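Local coordinates for oligopeptide ABC transporter, periplasmic oligopeptide-binding protein, putative (Thermotoga maritima MSB8, PDB 5IPW) that probably binds oligopeptides in the periplasm and delivers them to an ABC transporter for uptake, at residues E250-N258 against Q270-Y281. Numbering follows the deposited sequence.
Sequences EQFYILERN and QLPYIDYVRHEY
Tyr253 and Leu255 pair with His279 and Val277 across two neighbouring antiparallel strands, 252-257 and 276-281, the central pair of a four-stranded mixed sheet in this family 5 solute-binding protein. The ladder illustrates how one backbone frame serves two unlike faces. Both pairs are hydrogen-bonded in each direction, Leu255 N reaching Val277 O almost straight (174°), and Tyr281 N to Gln251 O prolongs the series at one end. Between these rungs, alpha C-H groups such as that of Phe252 also meet carbonyl oxygens.

On the buried face Leu255 CD1 packs against Val277 CG1 at 3.8 Å, while helix 73-80 lies against Tyr253, Leu255 and His279. A water there grips Tyr253 O, Val277 O and, in the plane of the imidazole, His279 ND1.

The partly exposed face is mixed. The Arg278 guanidinium stacks on the Phe252 ring with the planes 27° apart, an off-centre cation-pi contact. The Glu280 chain runs alongside that ring, with CG 3.4 Å from Phe252 CE1. Further along, the extended Glu256, its CG anti to the backbone N (chi1 -175°), runs beside Tyr276, whose hydroxyl donates to the anti lone pair of Glu256 OE1 at 2.9 Å. Ile254 CG2 touches the same ring at Tyr276 CD1. A phenylalanine in place of Tyr276 would probably leave the Glu256 carboxylate without its hydroxyl mate and freer to turn.

Past the last bridge, Arg257 joins the strand to the loop preceding strand 276-281. Arg257 N bonds to Asp275 O, and its side chain bends at chi3 to swing the guanidinium toward the loop 270-275. Asp275 OD1, which is also hydrogen-bonded to Ser24 OG, forms a salt bridge with Arg257 NH1, and the same nitrogen makes a weak bond, 3.3 Å long, to Tyr273 O, which lies in the guanidinium plane.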
loop_
_atom_site.group_PDB
_atom_site.type_symbol
_atom_site.label_atom_id
_atom_site.label_comp_id
_atom_site.label_asym_id
_atom_site.label_seq_id
_atom_site.Cartn_x
_atom_site.Cartn_y
_atom_site.Cartn_z
ATOM N N GLU A 250 19.541 -8.493 20.440
ATOM C CA GLU A 250 19.055 -9.094 21.686
ATOM C C GLU A 250 17.748 -9.815 21.386
ATOM O O GLU A 250 17.097 -9.534 20.369
ATOM C CB GLU A 250 18.848 -8.050 22.789
ATOM C CG GLU A 250 20.136 -7.436 23.326
ATOM C CD GLU A 250 19.894 -6.250 24.254
ATOM O OE1 GLU A 250 19.373 -6.452 25.374
ATOM O OE2 GLU A 250 20.239 -5.107 23.867
ATOM N N GLN A 251 17.371 -10.765 22.239
ATOM C CA GLN A 251 16.189 -11.581 21.956
ATOM C C GLN A 251 14.898 -10.788 22.153
ATOM O O GLN A 251 13.897 -11.072 21.504
ATOM C CB GLN A 251 16.179 -12.888 22.764
ATOM C CG GLN A 251 15.761 -12.782 24.224
ATOM C CD GLN A 251 15.213 -14.098 24.768
ATOM O OE1 GLN A 251 14.608 -14.886 24.034
ATOM N NE2 GLN A 251 15.411 -14.334 26.063
ATOM N N PHE A 252 14.936 -9.799 23.045
ATOM C CA PHE A 252 13.828 -8.863 23.217
ATOM C C PHE A 252 14.208 -7.455 22.747
ATOM O O PHE A 252 14.987 -6.758 23.395
ATOM C CB PHE A 252 13.348 -8.869 24.670
ATOM C CG PHE A 252 12.808 -10.199 25.102
ATOM C CD1 PHE A 252 11.674 -10.725 24.495
ATOM C CD2 PHE A 252 13.451 -10.949 26.081
ATOM C CE1 PHE A 252 11.179 -11.962 24.869
ATOM C CE2 PHE A 252 12.962 -12.190 26.459
ATOM C CZ PHE A 252 11.823 -12.697 25.853
ATOM N N TYR A 253 13.669 -7.073 21.592
ATOM C CA TYR A 253 13.824 -5.724 21.051
ATOM C C TYR A 253 12.700 -4.860 21.611
ATOM O O TYR A 253 11.527 -5.099 21.320
ATOM C CB TYR A 253 13.766 -5.761 19.528
ATOM C CG TYR A 253 13.944 -4.420 18.859
ATOM C CD1 TYR A 253 15.030 -3.604 19.160
ATOM C CD2 TYR A 253 13.038 -3.976 17.896
ATOM C CE1 TYR A 253 15.198 -2.380 18.534
ATOM C CE2 TYR A 253 13.201 -2.758 17.265
ATOM C CZ TYR A 253 14.278 -1.964 17.591
ATOM O OH TYR A 253 14.433 -0.748 16.965
ATOM N N ILE A 254 13.056 -3.875 22.430
ATOM C CA ILE A 254 12.060 -3.105 23.175
ATOM C C ILE A 254 11.954 -1.658 22.712
ATOM O O ILE A 254 12.963 -0.952 22.607
ATOM C CB ILE A 254 12.338 -3.130 24.689
ATOM C CG1 ILE A 254 12.364 -4.589 25.185
ATOM C CG2 ILE A 254 11.276 -2.327 25.433
ATOM C CD1 ILE A 254 12.681 -4.764 26.658
ATOM N N LEU A 255 10.715 -1.233 22.446
ATOM C CA LEU A 255 10.404 0.174 22.189
ATOM C C LEU A 255 9.721 0.778 23.406
ATOM O O LEU A 255 8.856 0.161 24.005
ATOM C CB LEU A 255 9.505 0.333 20.971
ATOM C CG LEU A 255 9.917 -0.411 19.707
ATOM C CD1 LEU A 255 8.751 -0.462 18.750
ATOM C CD2 LEU A 255 11.114 0.229 19.033
ATOM N N GLU A 256 10.135 1.981 23.773
ATOM C CA GLU A 256 9.558 2.700 24.896
ATOM C C GLU A 256 8.816 3.925 24.368
ATOM O O GLU A 256 9.170 4.499 23.331
ATOM C CB GLU A 256 10.661 3.121 25.869
ATOM C CG GLU A 256 10.173 3.781 27.144
ATOM C CD GLU A 256 11.308 4.138 28.092
ATOM O OE1 GLU A 256 11.291 3.659 29.245
ATOM O OE2 GLU A 256 12.216 4.895 27.693
ATOM N N ARG A 257 7.772 4.315 25.085
ATOM C CA ARG A 257 6.996 5.475 24.706
ATOM C C ARG A 257 7.874 6.713 24.578
ATOM O O ARG A 257 8.777 6.934 25.385
ATOM C CB ARG A 257 5.884 5.732 25.713
ATOM C CG ARG A 257 6.344 6.062 27.123
ATOM C CD ARG A 257 5.141 6.136 28.043
ATOM N NE ARG A 257 4.094 6.870 27.354
ATOM C CZ ARG A 257 2.848 6.465 27.138
ATOM N NH1 ARG A 257 2.372 5.322 27.610
ATOM N NH2 ARG A 257 2.049 7.266 26.458
ATOM N N ASN A 258 7.612 7.489 23.534
ATOM C CA ASN A 258 8.241 8.785 23.340
ATOM C C ASN A 258 7.543 9.819 24.210
ATOM O O ASN A 258 6.397 10.188 23.931
ATOM C CB ASN A 258 8.137 9.201 21.875
ATOM C CG ASN A 258 8.616 10.611 21.637
ATOM O OD1 ASN A 258 9.068 11.284 22.558
ATOM N ND2 ASN A 258 8.518 11.069 20.392
ATOM N N GLN A 270 -2.170 12.110 26.367
ATOM C CA GLN A 270 -1.012 12.080 25.482
ATOM C C GLN A 270 -0.717 10.647 25.058
ATOM O O GLN A 270 -0.437 9.781 25.887
ATOM C CB GLN A 270 0.230 12.656 26.173
ATOM C CG GLN A 270 1.487 12.585 25.310
ATOM C CD GLN A 270 2.769 12.894 26.064
ATOM O OE1 GLN A 270 2.902 12.574 27.248
ATOM N NE2 GLN A 270 3.737 13.496 25.370
ATOM N N LEU A 271 -0.756 10.413 23.759
ATOM C CA LEU A 271 -0.518 9.091 23.221
ATOM C C LEU A 271 0.989 8.796 23.193
ATOM O O LEU A 271 1.805 9.700 23.376
ATOM C CB LEU A 271 -1.137 8.994 21.817
ATOM C CG LEU A 271 -2.654 9.174 21.794
ATOM C CD1 LEU A 271 -3.147 9.344 20.370
ATOM C CD2 LEU A 271 -3.361 8.002 22.458
ATOM N N PRO A 272 1.362 7.520 22.995
ATOM C CA PRO A 272 0.489 6.338 22.891
ATOM C C PRO A 272 -0.112 5.940 24.221
ATOM O O PRO A 272 0.305 6.432 25.246
ATOM C CB PRO A 272 1.434 5.239 22.392
ATOM C CG PRO A 272 2.787 5.678 22.823
ATOM C CD PRO A 272 2.776 7.181 22.760
ATOM N N TYR A 273 -1.095 5.058 24.204
ATOM C CA TYR A 273 -1.620 4.511 25.443
ATOM C C TYR A 273 -0.625 3.517 26.039
ATOM O O TYR A 273 -0.379 3.500 27.241
ATOM C CB TYR A 273 -2.912 3.773 25.171
ATOM C CG TYR A 273 -4.100 4.639 24.807
ATOM C CD1 TYR A 273 -4.577 5.600 25.680
ATOM C CD2 TYR A 273 -4.777 4.447 23.616
ATOM C CE1 TYR A 273 -5.687 6.364 25.362
ATOM C CE2 TYR A 273 -5.883 5.195 23.296
ATOM C CZ TYR A 273 -6.324 6.159 24.167
ATOM O OH TYR A 273 -7.437 6.881 23.841
ATOM N N ILE A 274 -0.043 2.711 25.161
ATOM C CA ILE A 274 0.838 1.620 25.545
ATOM C C ILE A 274 2.244 2.134 25.887
ATOM O O ILE A 274 2.820 2.932 25.146
ATOM C CB ILE A 274 0.870 0.569 24.417
ATOM C CG1 ILE A 274 -0.544 0.009 24.223
ATOM C CG2 ILE A 274 1.859 -0.544 24.739
ATOM C CD1 ILE A 274 -0.723 -0.783 22.954
ATOM N N ASP A 275 2.780 1.675 27.017
ATOM C CA ASP A 275 4.070 2.147 27.523
ATOM C C ASP A 275 5.248 1.541 26.757
ATOM O O ASP A 275 6.214 2.241 26.417
ATOM C CB ASP A 275 4.214 1.808 29.009
ATOM C CG ASP A 275 3.392 2.714 29.918
ATOM O OD1 ASP A 275 3.004 3.829 29.499
ATOM O OD2 ASP A 275 3.160 2.319 31.086
ATOM N N TYR A 276 5.174 0.238 26.514
ATOM C CA TYR A 276 6.247 -0.492 25.856
ATOM C C TYR A 276 5.695 -1.473 24.845
ATOM O O TYR A 276 4.616 -2.034 25.046
ATOM C CB TYR A 276 7.048 -1.292 26.880
ATOM C CG TYR A 276 7.749 -0.455 27.907
ATOM C CD1 TYR A 276 9.023 0.037 27.674
ATOM C CD2 TYR A 276 7.152 -0.180 29.113
ATOM C CE1 TYR A 276 9.677 0.801 28.622
ATOM C CE2 TYR A 276 7.790 0.580 30.071
ATOM C CZ TYR A 276 9.053 1.073 29.818
ATOM O OH TYR A 276 9.683 1.844 30.771
ATOM N N VAL A 277 6.434 -1.681 23.764
ATOM C CA VAL A 277 6.124 -2.758 22.842
ATOM C C VAL A 277 7.393 -3.573 22.659
ATOM O O VAL A 277 8.445 -3.030 22.321
ATOM C CB VAL A 277 5.498 -2.275 21.503
ATOM C CG1 VAL A 277 5.870 -0.843 21.189
ATOM C CG2 VAL A 277 5.858 -3.197 20.343
ATOM N N ARG A 278 7.288 -4.875 22.932
ATOM C CA ARG A 278 8.445 -5.759 22.890
ATOM C C ARG A 278 8.286 -6.853 21.847
ATOM O O ARG A 278 7.269 -7.544 21.790
ATOM C CB ARG A 278 8.758 -6.318 24.290
ATOM C CG ARG A 278 8.352 -7.752 24.603
ATOM C CD ARG A 278 8.394 -7.973 26.110
ATOM N NE ARG A 278 9.032 -9.220 26.523
ATOM C CZ ARG A 278 8.437 -10.412 26.622
ATOM N NH1 ARG A 278 7.163 -10.585 26.308
ATOM N NH2 ARG A 278 9.137 -11.458 27.032
ATOM N N HIS A 279 9.296 -6.969 20.994
ATOM C CA HIS A 279 9.371 -8.044 20.014
ATOM C C HIS A 279 10.358 -9.094 20.505
ATOM O O HIS A 279 11.487 -8.760 20.890
ATOM C CB HIS A 279 9.835 -7.512 18.665
ATOM C CG HIS A 279 8.850 -6.601 18.005
ATOM N ND1 HIS A 279 8.568 -5.341 18.481
ATOM C CD2 HIS A 279 8.090 -6.765 16.898
ATOM C CE1 HIS A 279 7.668 -4.770 17.705
ATOM N NE2 HIS A 279 7.368 -5.609 16.732
ATOM N N GLU A 280 9.917 -10.351 20.516
ATOM C CA GLU A 280 10.812 -11.476 20.735
ATOM C C GLU A 280 11.370 -11.969 19.404
ATOM O O GLU A 280 10.616 -12.170 18.444
ATOM C CB GLU A 280 10.085 -12.615 21.439
ATOM C CG GLU A 280 11.026 -13.710 21.925
ATOM C CD GLU A 280 10.361 -14.729 22.829
ATOM O OE1 GLU A 280 9.282 -14.450 23.401
ATOM O OE2 GLU A 280 10.940 -15.821 22.970
ATOM N N TYR A 281 12.689 -12.155 19.338
ATOM C CA TYR A 281 13.285 -12.794 18.170
ATOM C C TYR A 281 12.778 -14.241 18.089
ATOM O O TYR A 281 12.740 -14.958 19.086
ATOM C CB TYR A 281 14.827 -12.776 18.193
ATOM C CG TYR A 281 15.415 -13.579 17.040
ATOM C CD1 TYR A 281 15.627 -12.995 15.795
ATOM C CD2 TYR A 281 15.705 -14.939 17.185
ATOM C CE1 TYR A 281 16.133 -13.729 14.731
ATOM C CE2 TYR A 281 16.209 -15.685 16.128
ATOM C CZ TYR A 281 16.421 -15.078 14.903
ATOM O OH TYR A 281 16.921 -15.823 13.854
HETATM O O HOH W 1 9.741 -3.669 20.004
HETATM O O HOH W 2 4.059 9.427 25.470
#